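Local coordinates for protein aac(6')-Ii (Enterococcus faecium, PDB 1N71) that acetylates aminoglycoside antibiotics at the 6'-amino group with acetyl-coenzyme A as donor, and so gives its host resistance to them, at residues M1-F6 with V92-K97; L76-S81 with N85-R90; G110-D115 with N160-D165. All coordinates share one frame; numbering follows the deposited sequence.

Contact 1 of 3, residues M1-F6 with V92-K97; sequences MIISEF and VNYLEK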
loop_
_atom_site.group_PDB
_atom_site.type_symbol
_atom_site.label_atom_id
_atom_site.label_comp_id
_atom_site.label_asym_id
_atom_site.label_seq_id
_atom_site.Cartn_x
_atom_site.Cartn_y
_atom_site.Cartn_z
ATOM N N MET A 1 12.172 29.562 9.906
ATOM C CA MET A 1 12.675 28.730 8.775
ATOM C C MET A 1 11.591 28.563 7.714
ATOM O O MET A 1 10.425 28.869 7.963
ATOM C CB MET A 1 13.147 27.373 9.300
ATOM C CG MET A 1 12.132 26.639 10.148
ATOM S SD MET A 1 10.909 25.806 9.148
ATOM C CE MET A 1 11.622 24.202 9.068
ATOM N N ILE A 2 11.965 28.075 6.535
ATOM C CA ILE A 2 10.991 27.931 5.461
ATOM C C ILE A 2 10.741 26.527 4.916
ATOM O O ILE A 2 11.628 25.672 4.900
ATOM C CB ILE A 2 11.357 28.837 4.265
ATOM C CG1 ILE A 2 12.623 28.323 3.584
ATOM C CG2 ILE A 2 11.579 30.267 4.748
ATOM C CD1 ILE A 2 12.975 29.074 2.313
ATOM N N ILE A 3 9.509 26.318 4.461
ATOM C CA ILE A 3 9.080 25.052 3.880
ATOM C C ILE A 3 8.940 25.270 2.376
ATOM O O ILE A 3 8.157 26.116 1.940
ATOM C CB ILE A 3 7.705 24.623 4.428
ATOM C CG1 ILE A 3 7.745 24.551 5.954
ATOM C CG2 ILE A 3 7.304 23.285 3.832
ATOM C CD1 ILE A 3 8.696 23.527 6.501
ATOM N N SER A 4 9.695 24.520 1.580
ATOM C CA SER A 4 9.620 24.669 0.132
ATOM C C SER A 4 9.945 23.357 -0.567
ATOM O O SER A 4 10.310 22.376 0.078
ATOM C CB SER A 4 10.601 25.744 -0.336
ATOM O OG SER A 4 11.940 25.317 -0.139
ATOM N N GLU A 5 9.808 23.341 -1.891
ATOM C CA GLU A 5 10.107 22.139 -2.655
ATOM C C GLU A 5 11.589 21.841 -2.498
ATOM O O GLU A 5 12.425 22.744 -2.547
ATOM C CB GLU A 5 9.759 22.327 -4.137
ATOM C CG GLU A 5 8.305 22.709 -4.383
ATOM C CD GLU A 5 7.916 22.663 -5.851
ATOM O OE1 GLU A 5 8.736 23.063 -6.708
ATOM O OE2 GLU A 5 6.778 22.239 -6.146
ATOM N N PHE A 6 11.904 20.569 -2.296
ATOM C CA PHE A 6 13.278 20.120 -2.111
ATOM C C PHE A 6 14.092 20.254 -3.401
ATOM O O PHE A 6 13.647 19.840 -4.467
ATOM C CB PHE A 6 13.258 18.662 -1.639
ATOM C CG PHE A 6 14.607 18.108 -1.297
ATOM C CD1 PHE A 6 15.503 17.748 -2.298
ATOM C CD2 PHE A 6 14.981 17.941 0.032
ATOM C CE1 PHE A 6 16.755 17.226 -1.977
ATOM C CE2 PHE A 6 16.228 17.422 0.364
ATOM C CZ PHE A 6 17.117 17.062 -0.645
ATOM N N VAL A 92 3.124 18.753 6.084
ATOM C CA VAL A 92 1.947 18.053 5.589
ATOM C C VAL A 92 1.054 18.985 4.779
ATOM O O VAL A 92 0.595 18.626 3.699
ATOM C CB VAL A 92 1.154 17.433 6.744
ATOM C CG1 VAL A 92 -0.183 16.900 6.245
ATOM C CG2 VAL A 92 1.971 16.304 7.359
ATOM N N ASN A 93 0.818 20.187 5.290
ATOM C CA ASN A 93 -0.019 21.140 4.574
ATOM C C ASN A 93 0.589 21.535 3.232
ATOM O O ASN A 93 -0.135 21.729 2.252
ATOM C CB ASN A 93 -0.269 22.384 5.431
ATOM C CG ASN A 93 -1.184 22.100 6.609
ATOM O OD1 ASN A 93 -2.162 21.366 6.480
ATOM N ND2 ASN A 93 -0.880 22.691 7.753
ATOM N N TYR A 94 1.914 21.646 3.175
ATOM C CA TYR A 94 2.571 22.009 1.925
ATOM C C TYR A 94 2.450 20.835 0.956
ATOM O O TYR A 94 2.215 21.016 -0.234
ATOM C CB TYR A 94 4.043 22.353 2.170
ATOM C CG TYR A 94 4.716 23.067 1.017
ATOM C CD1 TYR A 94 5.141 22.371 -0.110
ATOM C CD2 TYR A 94 4.925 24.445 1.056
ATOM C CE1 TYR A 94 5.760 23.027 -1.173
ATOM C CE2 TYR A 94 5.541 25.112 -0.002
ATOM C CZ TYR A 94 5.956 24.396 -1.112
ATOM O OH TYR A 94 6.572 25.048 -2.158
ATOM N N LEU A 95 2.613 19.622 1.472
ATOM C CA LEU A 95 2.494 18.447 0.624
ATOM C C LEU A 95 1.095 18.412 0.007
ATOM O O LEU A 95 0.939 18.187 -1.190
ATOM C CB LEU A 95 2.725 17.172 1.442
ATOM C CG LEU A 95 2.455 15.865 0.687
ATOM C CD1 LEU A 95 3.475 15.679 -0.427
ATOM C CD2 LEU A 95 2.518 14.703 1.655
ATOM N N GLU A 96 0.082 18.638 0.835
ATOM C CA GLU A 96 -1.296 18.612 0.357
ATOM C C GLU A 96 -1.539 19.606 -0.775
ATOM O O GLU A 96 -2.230 19.290 -1.739
ATOM C CB GLU A 96 -2.255 18.840 1.525
ATOM C CG GLU A 96 -2.344 17.608 2.430
ATOM C CD GLU A 96 -3.274 17.789 3.615
ATOM O OE1 GLU A 96 -4.241 18.564 3.507
ATOM O OE2 GLU A 96 -3.046 17.135 4.654
ATOM N N LYS A 97 -0.952 20.796 -0.677
ATOM C CA LYS A 97 -1.109 21.789 -1.735
ATOM C C LYS A 97 -0.464 21.282 -3.029
ATOM O O LYS A 97 -1.039 21.417 -4.113
ATOM C CB LYS A 97 -0.463 23.117 -1.323
HETATM O O HOH W 1 9.102 25.734 -3.511
#

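Contact 2 of 3, residues L76-S81 with N85-R90; sequences LVVESS and NQIGTR. With COA (coenzyme A), chain E.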
loop_
_atom_site.group_PDB
_atom_site.type_symbol
_atom_site.label_atom_id
_atom_site.label_comp_id
_atom_site.label_asym_id
_atom_site.label_seq_id
_atom_site.Cartn_x
_atom_site.Cartn_y
_atom_site.Cartn_z
ATOM N N LEU A 76 7.943 10.973 6.206
ATOM C CA LEU A 76 7.744 12.212 6.943
ATOM C C LEU A 76 8.681 12.124 8.133
ATOM O O LEU A 76 8.530 11.256 8.995
ATOM C CB LEU A 76 6.306 12.378 7.442
ATOM C CG LEU A 76 6.122 13.607 8.351
ATOM C CD1 LEU A 76 6.632 14.873 7.644
ATOM C CD2 LEU A 76 4.656 13.764 8.733
ATOM N N VAL A 77 9.663 13.011 8.171
ATOM C CA VAL A 77 10.613 13.006 9.264
ATOM C C VAL A 77 11.005 14.425 9.636
ATOM O O VAL A 77 11.186 15.282 8.769
ATOM C CB VAL A 77 11.885 12.216 8.892
ATOM C CG1 VAL A 77 12.543 12.841 7.680
ATOM C CG2 VAL A 77 12.854 12.200 10.072
ATOM N N VAL A 78 11.108 14.657 10.938
ATOM C CA VAL A 78 11.493 15.941 11.494
ATOM C C VAL A 78 12.600 15.624 12.496
ATOM O O VAL A 78 12.462 14.689 13.282
ATOM C CB VAL A 78 10.315 16.599 12.244
ATOM C CG1 VAL A 78 10.782 17.875 12.943
ATOM C CG2 VAL A 78 9.183 16.903 11.268
ATOM N N GLU A 79 13.698 16.376 12.464
ATOM C CA GLU A 79 14.784 16.119 13.414
ATOM C C GLU A 79 14.176 15.968 14.798
ATOM O O GLU A 79 13.378 16.802 15.222
ATOM C CB GLU A 79 15.786 17.271 13.438
ATOM C CG GLU A 79 16.499 17.514 12.133
ATOM C CD GLU A 79 17.650 18.487 12.286
ATOM O OE1 GLU A 79 17.447 19.563 12.887
ATOM O OE2 GLU A 79 18.758 18.180 11.801
ATOM N N SER A 80 14.559 14.908 15.501
ATOM C CA SER A 80 14.025 14.648 16.832
ATOM C C SER A 80 14.246 15.812 17.787
ATOM O O SER A 80 13.567 15.919 18.806
ATOM C CB SER A 80 14.649 13.375 17.418
ATOM O OG SER A 80 16.039 13.535 17.626
ATOM N N SER A 81 15.191 16.687 17.453
ATOM C CA SER A 81 15.491 17.835 18.295
ATOM C C SER A 81 14.716 19.089 17.890
ATOM O O SER A 81 14.859 20.136 18.515
ATOM C CB SER A 81 16.998 18.125 18.270
ATOM O OG SER A 81 17.465 18.347 16.949
ATOM N N ASN A 85 6.964 21.763 17.137
ATOM C CA ASN A 85 6.912 23.190 16.825
ATOM C C ASN A 85 6.340 23.442 15.432
ATOM O O ASN A 85 6.836 24.291 14.695
ATOM C CB ASN A 85 8.292 23.844 16.931
ATOM C CG ASN A 85 8.225 25.365 16.791
ATOM O OD1 ASN A 85 9.236 26.023 16.562
ATOM N ND2 ASN A 85 7.027 25.924 16.935
ATOM N N GLN A 86 5.313 22.675 15.074
ATOM C CA GLN A 86 4.616 22.821 13.795
ATOM C C GLN A 86 5.366 22.498 12.503
ATOM O O GLN A 86 4.832 22.716 11.419
ATOM C CB GLN A 86 4.051 24.239 13.680
ATOM C CG GLN A 86 3.118 24.621 14.811
ATOM C CD GLN A 86 1.865 23.775 14.835
ATOM O OE1 GLN A 86 1.088 23.766 13.878
ATOM N NE2 GLN A 86 1.657 23.057 15.934
ATOM N N ILE A 87 6.592 21.995 12.596
ATOM C CA ILE A 87 7.334 21.669 11.383
ATOM C C ILE A 87 6.580 20.580 10.611
ATOM O O ILE A 87 6.395 20.677 9.399
ATOM C CB ILE A 87 8.763 21.178 11.711
ATOM C CG1 ILE A 87 9.574 22.318 12.337
ATOM C CG2 ILE A 87 9.449 20.684 10.441
ATOM C CD1 ILE A 87 10.946 21.896 12.850
ATOM N N GLY A 88 6.136 19.550 11.323
ATOM C CA GLY A 88 5.399 18.478 10.678
ATOM C C GLY A 88 4.101 18.967 10.052
ATOM O O GLY A 88 3.745 18.570 8.939
ATOM N N THR A 89 3.386 19.828 10.767
ATOM C CA THR A 89 2.121 20.356 10.271
ATOM C C THR A 89 2.354 21.134 8.983
ATOM O O THR A 89 1.651 20.947 7.988
ATOM C CB THR A 89 1.464 21.294 11.302
ATOM O OG1 THR A 89 1.143 20.555 12.487
ATOM C CG2 THR A 89 0.192 21.910 10.728
ATOM N N ARG A 90 3.349 22.010 9.008
ATOM C CA ARG A 90 3.662 22.815 7.838
ATOM C C ARG A 90 4.084 21.952 6.650
ATOM O O ARG A 90 3.753 22.260 5.503
ATOM C CB ARG A 90 4.739 23.835 8.213
ATOM C CG ARG A 90 4.262 24.757 9.332
ATOM C CD ARG A 90 5.385 25.599 9.894
ATOM N NE ARG A 90 5.917 26.510 8.896
ATOM C CZ ARG A 90 6.988 27.272 9.082
ATOM N NH1 ARG A 90 7.640 27.223 10.236
ATOM N NH2 ARG A 90 7.398 28.085 8.115
HETATM N N1A COA E . 1.267 11.824 19.336
HETATM C C2A COA E . 0.214 12.642 19.524
HETATM N N3A COA E . 0.056 13.906 19.071
HETATM C C4A COA E . 1.146 14.313 18.334
HETATM C C5A COA E . 2.286 13.591 18.063
HETATM C C6A COA E . 2.335 12.262 18.595
HETATM N N6A COA E . 3.378 11.457 18.407
HETATM N N7A COA E . 3.167 14.330 17.289
HETATM C C8A COA E . 2.555 15.466 17.126
HETATM N N9A COA E . 1.323 15.533 17.734
HETATM C C1B COA E . 0.373 16.655 17.760
HETATM C C2B COA E . 0.899 17.873 18.525
HETATM O O2B COA E . 0.580 17.730 19.915
HETATM C C3B COA E . 0.140 19.068 17.958
HETATM O O3B COA E . -1.181 19.068 18.526
HETATM P P3B COA E . -1.788 20.388 19.227
HETATM O O7A COA E . -0.823 20.703 20.309
HETATM O O8A COA E . -3.123 19.947 19.703
HETATM O O9A COA E . -1.834 21.391 18.136
HETATM C C4B COA E . 0.019 18.669 16.480
HETATM O O4B COA E . 0.109 17.239 16.489
HETATM C C5B COA E . 1.067 19.298 15.551
HETATM O O5B COA E . 2.363 18.747 15.817
HETATM P P1A COA E . 3.691 19.276 15.067
HETATM O O1A COA E . 4.462 20.112 16.012
HETATM O O2A COA E . 3.316 19.811 13.739
HETATM O O3A COA E . 4.467 17.888 14.848
HETATM P P2A COA E . 6.047 17.656 14.656
HETATM O O4A COA E . 6.620 17.221 15.947
HETATM O O5A COA E . 6.648 18.792 13.929
HETATM O O6A COA E . 6.045 16.392 13.664
HETATM C CBP COA E . 5.969 13.961 13.591
HETATM C CCP COA E . 5.227 15.244 13.940
HETATM C CDP COA E . 5.088 12.773 14.000
HETATM C CEP COA E . 6.221 13.929 12.055
HETATM C CAP COA E . 7.344 13.950 14.389
HETATM O OAP COA E . 7.138 13.936 15.805
HETATM C C9P COA E . 8.301 12.837 13.928
HETATM O O9P COA E . 9.249 13.102 13.176
HETATM N N8P COA E . 8.041 11.604 14.383
HETATM C C7P COA E . 8.815 10.407 14.072
HETATM C C6P COA E . 8.541 9.873 12.668
HETATM C C5P COA E . 7.263 9.060 12.567
HETATM O O5P COA E . 7.043 8.133 13.356
HETATM N N4P COA E . 6.420 9.409 11.584
HETATM C C3P COA E . 5.135 8.761 11.300
HETATM C C2P COA E . 5.030 8.306 9.853
HETATM S S1P COA E . 4.372 6.637 9.676
#

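Contact 3 of 3, residues G110-D115 with N160-D165; sequences GTDDLD and NANGWD. With COA (coenzyme A), chain E.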
loop_
_atom_site.group_PDB
_atom_site.type_symbol
_atom_site.label_atom_id
_atom_site.label_comp_id
_atom_site.label_asym_id
_atom_site.label_seq_id
_atom_site.Cartn_x
_atom_site.Cartn_y
_atom_site.Cartn_z
ATOM N N GLY A 110 0.605 4.699 5.890
ATOM C CA GLY A 110 0.566 3.563 6.784
ATOM C C GLY A 110 1.491 3.876 7.945
ATOM O O GLY A 110 2.678 4.145 7.741
ATOM N N THR A 111 0.951 3.888 9.159
ATOM C CA THR A 111 1.758 4.149 10.343
ATOM C C THR A 111 1.686 2.889 11.201
ATOM O O THR A 111 0.622 2.511 11.685
ATOM C CB THR A 111 1.243 5.390 11.125
ATOM O OG1 THR A 111 2.080 5.620 12.265
ATOM C CG2 THR A 111 -0.195 5.195 11.584
ATOM N N ASP A 112 2.825 2.231 11.373
ATOM C CA ASP A 112 2.873 0.988 12.130
ATOM C C ASP A 112 2.890 1.170 13.642
ATOM O O ASP A 112 3.248 2.227 14.151
ATOM C CB ASP A 112 4.088 0.169 11.686
ATOM C CG ASP A 112 4.136 -0.031 10.177
ATOM O OD1 ASP A 112 4.496 0.928 9.451
ATOM O OD2 ASP A 112 3.802 -1.143 9.713
ATOM N N ASP A 113 2.471 0.128 14.352
ATOM C CA ASP A 113 2.451 0.132 15.809
ATOM C C ASP A 113 3.215 -1.126 16.215
ATOM O O ASP A 113 2.638 -2.204 16.330
ATOM C CB ASP A 113 1.012 0.070 16.334
ATOM C CG ASP A 113 0.935 0.211 17.848
ATOM O OD1 ASP A 113 2.004 0.269 18.497
ATOM O OD2 ASP A 113 -0.186 0.264 18.390
ATOM N N LEU A 114 4.522 -0.975 16.415
ATOM C CA LEU A 114 5.389 -2.097 16.773
ATOM C C LEU A 114 5.607 -2.288 18.270
ATOM O O LEU A 114 5.987 -3.376 18.702
ATOM C CB LEU A 114 6.758 -1.930 16.110
ATOM C CG LEU A 114 6.792 -1.467 14.653
ATOM C CD1 LEU A 114 8.245 -1.276 14.232
ATOM C CD2 LEU A 114 6.091 -2.483 13.761
ATOM N N ASP A 115 5.380 -1.244 19.060
ATOM C CA ASP A 115 5.599 -1.340 20.503
ATOM C C ASP A 115 4.435 -0.882 21.375
ATOM O O ASP A 115 4.622 -0.104 22.315
ATOM C CB ASP A 115 6.857 -0.555 20.891
ATOM N N ASN A 160 -1.300 -8.069 12.130
ATOM C CA ASN A 160 -0.042 -8.809 12.208
ATOM C C ASN A 160 0.970 -8.503 11.103
ATOM O O ASN A 160 1.806 -9.344 10.779
ATOM C CB ASN A 160 -0.350 -10.306 12.201
ATOM C CG ASN A 160 -1.476 -10.667 13.146
ATOM O OD1 ASN A 160 -1.414 -10.374 14.339
ATOM N ND2 ASN A 160 -2.514 -11.311 12.620
ATOM N N ALA A 161 0.906 -7.299 10.544
ATOM C CA ALA A 161 1.795 -6.914 9.451
ATOM C C ALA A 161 3.283 -7.092 9.730
ATOM O O ALA A 161 4.010 -7.682 8.928
ATOM C CB ALA A 161 1.520 -5.460 9.053
ATOM N N ASN A 162 3.725 -6.571 10.869
ATOM C CA ASN A 162 5.126 -6.614 11.267
ATOM C C ASN A 162 5.389 -7.721 12.282
ATOM O O ASN A 162 6.396 -7.698 12.984
ATOM C CB ASN A 162 5.501 -5.266 11.881
ATOM C CG ASN A 162 5.135 -4.099 10.987
ATOM O OD1 ASN A 162 5.860 -3.774 10.050
ATOM N ND2 ASN A 162 3.991 -3.475 11.259
ATOM N N GLY A 163 4.485 -8.689 12.349
ATOM C CA GLY A 163 4.621 -9.769 13.309
ATOM C C GLY A 163 3.335 -9.832 14.111
ATOM O O GLY A 163 2.491 -8.948 13.994
ATOM N N TRP A 164 3.169 -10.860 14.935
ATOM C CA TRP A 164 1.941 -10.972 15.709
ATOM C C TRP A 164 1.598 -9.720 16.515
ATOM O O TRP A 164 2.413 -9.212 17.279
ATOM C CB TRP A 164 2.006 -12.185 16.637
ATOM C CG TRP A 164 2.070 -13.478 15.884
ATOM C CD1 TRP A 164 3.160 -14.285 15.722
ATOM C CD2 TRP A 164 1.001 -14.097 15.160
ATOM N NE1 TRP A 164 2.834 -15.370 14.940
ATOM C CE2 TRP A 164 1.515 -15.277 14.581
ATOM C CE3 TRP A 164 -0.344 -13.766 14.942
ATOM C CZ2 TRP A 164 0.730 -16.130 13.799
ATOM C CZ3 TRP A 164 -1.124 -14.617 14.163
ATOM C CH2 TRP A 164 -0.582 -15.784 13.602
ATOM N N ASP A 165 0.375 -9.238 16.313
ATOM C CA ASP A 165 -0.166 -8.069 16.994
ATOM C C ASP A 165 0.650 -6.785 16.896
ATOM O O ASP A 165 0.667 -5.976 17.824
ATOM C CB ASP A 165 -0.454 -8.416 18.457
ATOM C CG ASP A 165 -1.348 -9.635 18.591
ATOM O OD1 ASP A 165 -2.208 -9.852 17.705
ATOM O OD2 ASP A 165 -1.199 -10.377 19.583
HETATM N N1A COA E . 1.267 11.824 19.336
HETATM C C2A COA E . 0.214 12.642 19.524
HETATM N N3A COA E . 0.056 13.906 19.071
HETATM C C4A COA E . 1.146 14.313 18.334
HETATM C C5A COA E . 2.286 13.591 18.063
HETATM C C6A COA E . 2.335 12.262 18.595
HETATM N N6A COA E . 3.378 11.457 18.407
HETATM N N7A COA E . 3.167 14.330 17.289
HETATM C C8A COA E . 2.555 15.466 17.126
HETATM N N9A COA E . 1.323 15.533 17.734
HETATM C C1B COA E . 0.373 16.655 17.760
HETATM C C2B COA E . 0.899 17.873 18.525
HETATM O O2B COA E . 0.580 17.730 19.915
HETATM C C3B COA E . 0.140 19.068 17.958
HETATM O O3B COA E . -1.181 19.068 18.526
HETATM P P3B COA E . -1.788 20.388 19.227
HETATM O O7A COA E . -0.823 20.703 20.309
HETATM O O8A COA E . -3.123 19.947 19.703
HETATM O O9A COA E . -1.834 21.391 18.136
HETATM C C4B COA E . 0.019 18.669 16.480
HETATM O O4B COA E . 0.109 17.239 16.489
HETATM C C5B COA E . 1.067 19.298 15.551
HETATM O O5B COA E . 2.363 18.747 15.817
HETATM P P1A COA E . 3.691 19.276 15.067
HETATM O O1A COA E . 4.462 20.112 16.012
HETATM O O2A COA E . 3.316 19.811 13.739
HETATM O O3A COA E . 4.467 17.888 14.848
HETATM P P2A COA E . 6.047 17.656 14.656
HETATM O O4A COA E . 6.620 17.221 15.947
HETATM O O5A COA E . 6.648 18.792 13.929
HETATM O O6A COA E . 6.045 16.392 13.664
HETATM C CBP COA E . 5.969 13.961 13.591
HETATM C CCP COA E . 5.227 15.244 13.940
HETATM C CDP COA E . 5.088 12.773 14.000
HETATM C CEP COA E . 6.221 13.929 12.055
HETATM C CAP COA E . 7.344 13.950 14.389
HETATM O OAP COA E . 7.138 13.936 15.805
HETATM C C9P COA E . 8.301 12.837 13.928
HETATM O O9P COA E . 9.249 13.102 13.176
HETATM N N8P COA E . 8.041 11.604 14.383
HETATM C C7P COA E . 8.815 10.407 14.072
HETATM C C6P COA E . 8.541 9.873 12.668
HETATM C C5P COA E . 7.263 9.060 12.567
HETATM O O5P COA E . 7.043 8.133 13.356
HETATM N N4P COA E . 6.420 9.409 11.584
HETATM C C3P COA E . 5.135 8.761 11.300
HETATM C C2P COA E . 5.030 8.306 9.853
HETATM S S1P COA E . 4.372 6.637 9.676
#

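Contact 1 of 3, residues M1-F6 with V92-K97
Tyr-94 reaches from helix 92-97 to the edge strand 2-5 and meets three successive residues, Ile-3, Ser-4 and Glu-5. Its ring carbon CG is anti to the backbone N (chi1 -165°). This sends the ring out from the helix to the strand.

The tight part lies at the root of the ring. Ile-3 CG2 packs 3.8 Å from Tyr-94 CB and equally close to CG and CD2. The two side chains slide past each other in opposite directions. The CB of Ile-3 points toward the helix, but the end of its longer branch leads away, so the CG2 methyl does the touching. Further along the ring, the carbonyl O of Ile-3 approaches Tyr-94 CE2 to 3.4 Å, at an oblique angle to the ring. Tyr-94 also packs on Val-48 of the next strand, 46-52, and Ile-3 packs on Ala-50 there.

The outer end is looser and wetter. The Tyr-94 hydroxyl lies 3.8 Å from Ser-4 CA and 3.7 Å from Glu-5 CG. Glu-5 crosses the tyrosine at about a right angle. Only its CG nears the hydroxyl; the carboxylate leads off, tilted 64° to the ring. A water joins the two segments here. It accepts a hydrogen bond from Glu-5 N at 3.0 Å and is hydrogen-bonded to Tyr-94 OH at 2.9 Å. The bridge thus serves a backbone N-H on one side and the phenol oxygen on the other. Glu-5 OE2 comes near Glu-98 OE1, a meeting of like charges.

Strand and helix run roughly parallel, with axes 9.1 Å apart and 29° between their directions. The arrangement is a helix packed over the edge of a mixed beta sheet, here the N-terminal strand and the coenzyme-binding helix of the GNAT fold.

Contact 2 of 3, residues L76-S81 with N85-R90
Val-78 and Ile-87 face each other where strand 76-78 ends and helix 87-90 begins. Each CB points toward the other segment, and the side chains cross obliquely. Ile-87 CG2 sits against both valine methyls, 3.9 Å from Val-78 CG2 and 4.0 Å from Val-78 CG1. The longer branch of Ile-87 runs alongside, with CD1 also near Val-78 CG1. CG1 of Val-78 is anti to the backbone N (chi1 174°), which turns CG2 to the side of the helix N-terminus. There CG2 rests 4.0 Å from Gly-88 N. Leu-76, two residues earlier on the strand, points to the same face. Its CD2 packs on the CEP methyl of coenzyme A, and the leucine also touches Phe-146 of helix 144-149.

This is the strand-to-helix passage of the beta-alpha-beta unit 70-78, 87-101, 106-112, with the pyrophosphate-binding loop of the GNAT fold before the helix. Coenzyme A lies over the junction. Val-78 N donates to the pantetheine carbonyl O9P, a rather long bond of 3.3 Å. Gln-86, at the N-cap, gives its backbone N to O1A. Gly-88 N bonds O5A at 2.8 Å, the straightest of the backbone bonds at 158°.

Thr-89 grips O2A twice, through its backbone N and through OG1 at 2.6 Å. Its OG1 is anti to the carbonyl carbon (chi1 -63°), beside the backbone N, so both donors reach the same oxygen. The diphosphate therefore sits at the amino end of the helix, where the helix dipole probably adds to the attraction. Gly-88 has no side chain, and the diphosphate lies close against its backbone. Outside the two segments, Val-78 O accepts from Arg-83 NE, and Lys-84 N also bonds the coenzyme.

Contact 3 of 3, residues G110-D115 with N160-D165
CG of Asp-112 and CG of Asn-162 each stand anti to their own carbonyl carbon, both with chi1 near -53°. Both CB atoms point toward the opposite segment, and the carboxylate and the amide meet between them. Asn-162 ND2 donates to Asp-112 OD2 at 2.8 Å, in a nearly straight bond of 159°. The donor reaches OD2 on its anti side, somewhat out of the carboxylate plane. The oxygen lies close to the amide plane. The two flat groups are turned 72° against each other. ND2 also donates to Lys-166 O, so two acceptors hold the amide and fix its rotation.

Leu-114 lays its CD2 methyl over the face of the Asn-162 amide, the side chains crossing at about a right angle. CD2 lies 3.3 Å from Asn-162 CG and 3.4 Å from Asn-162 CB, closer than usual for two carbons, so the exact fit is doubtful.

Asn-162 belongs to a type I beta turn from Asn-160 to Gly-163. Asn-160 OD1 takes the backbone N-H of Asp-165 at 2.9 Å, in the carbonyl plane and on a lone pair, which closes the loop on itself.

This side of the loop lies at the dimer interface: Tyr-66 of the second subunit packs on Asp-112 and Asn-162, and Arg-178 of that subunit forms a salt bridge with Asp-165. Within the chain, Gly-110 and Thr-111 reach the coenzyme A sulfur. The contact joins the end of strand 106-112 to the loop between strands 153-158 and 168-174, the latter being the neighbour of 106-112 in the sheet.

How the contacts relate
Contact 2 is the buried one, while contacts 1 and 3 lie at the surface on opposite sides of the chain's centre. Contacts 1 and 2 share helix 87-101 and touch directly: Ile-3 packs on Arg-90, Val-92 packs on Leu-76, and Met-1 O probably accepts from Arg-90 NH2. Contact 3 stands apart, its nearest atoms about 9 Å from contact 2, yet both touch coenzyme A and use neighbouring strands, 70-78 and 106-112. The chemistry follows the place. Contact 2 is apolar between its segments and polar toward the ligand. Contact 1 adds a water bridge to aromatic packing. Contact 3 relies on a direct side-chain hydrogen bond beside the second subunit.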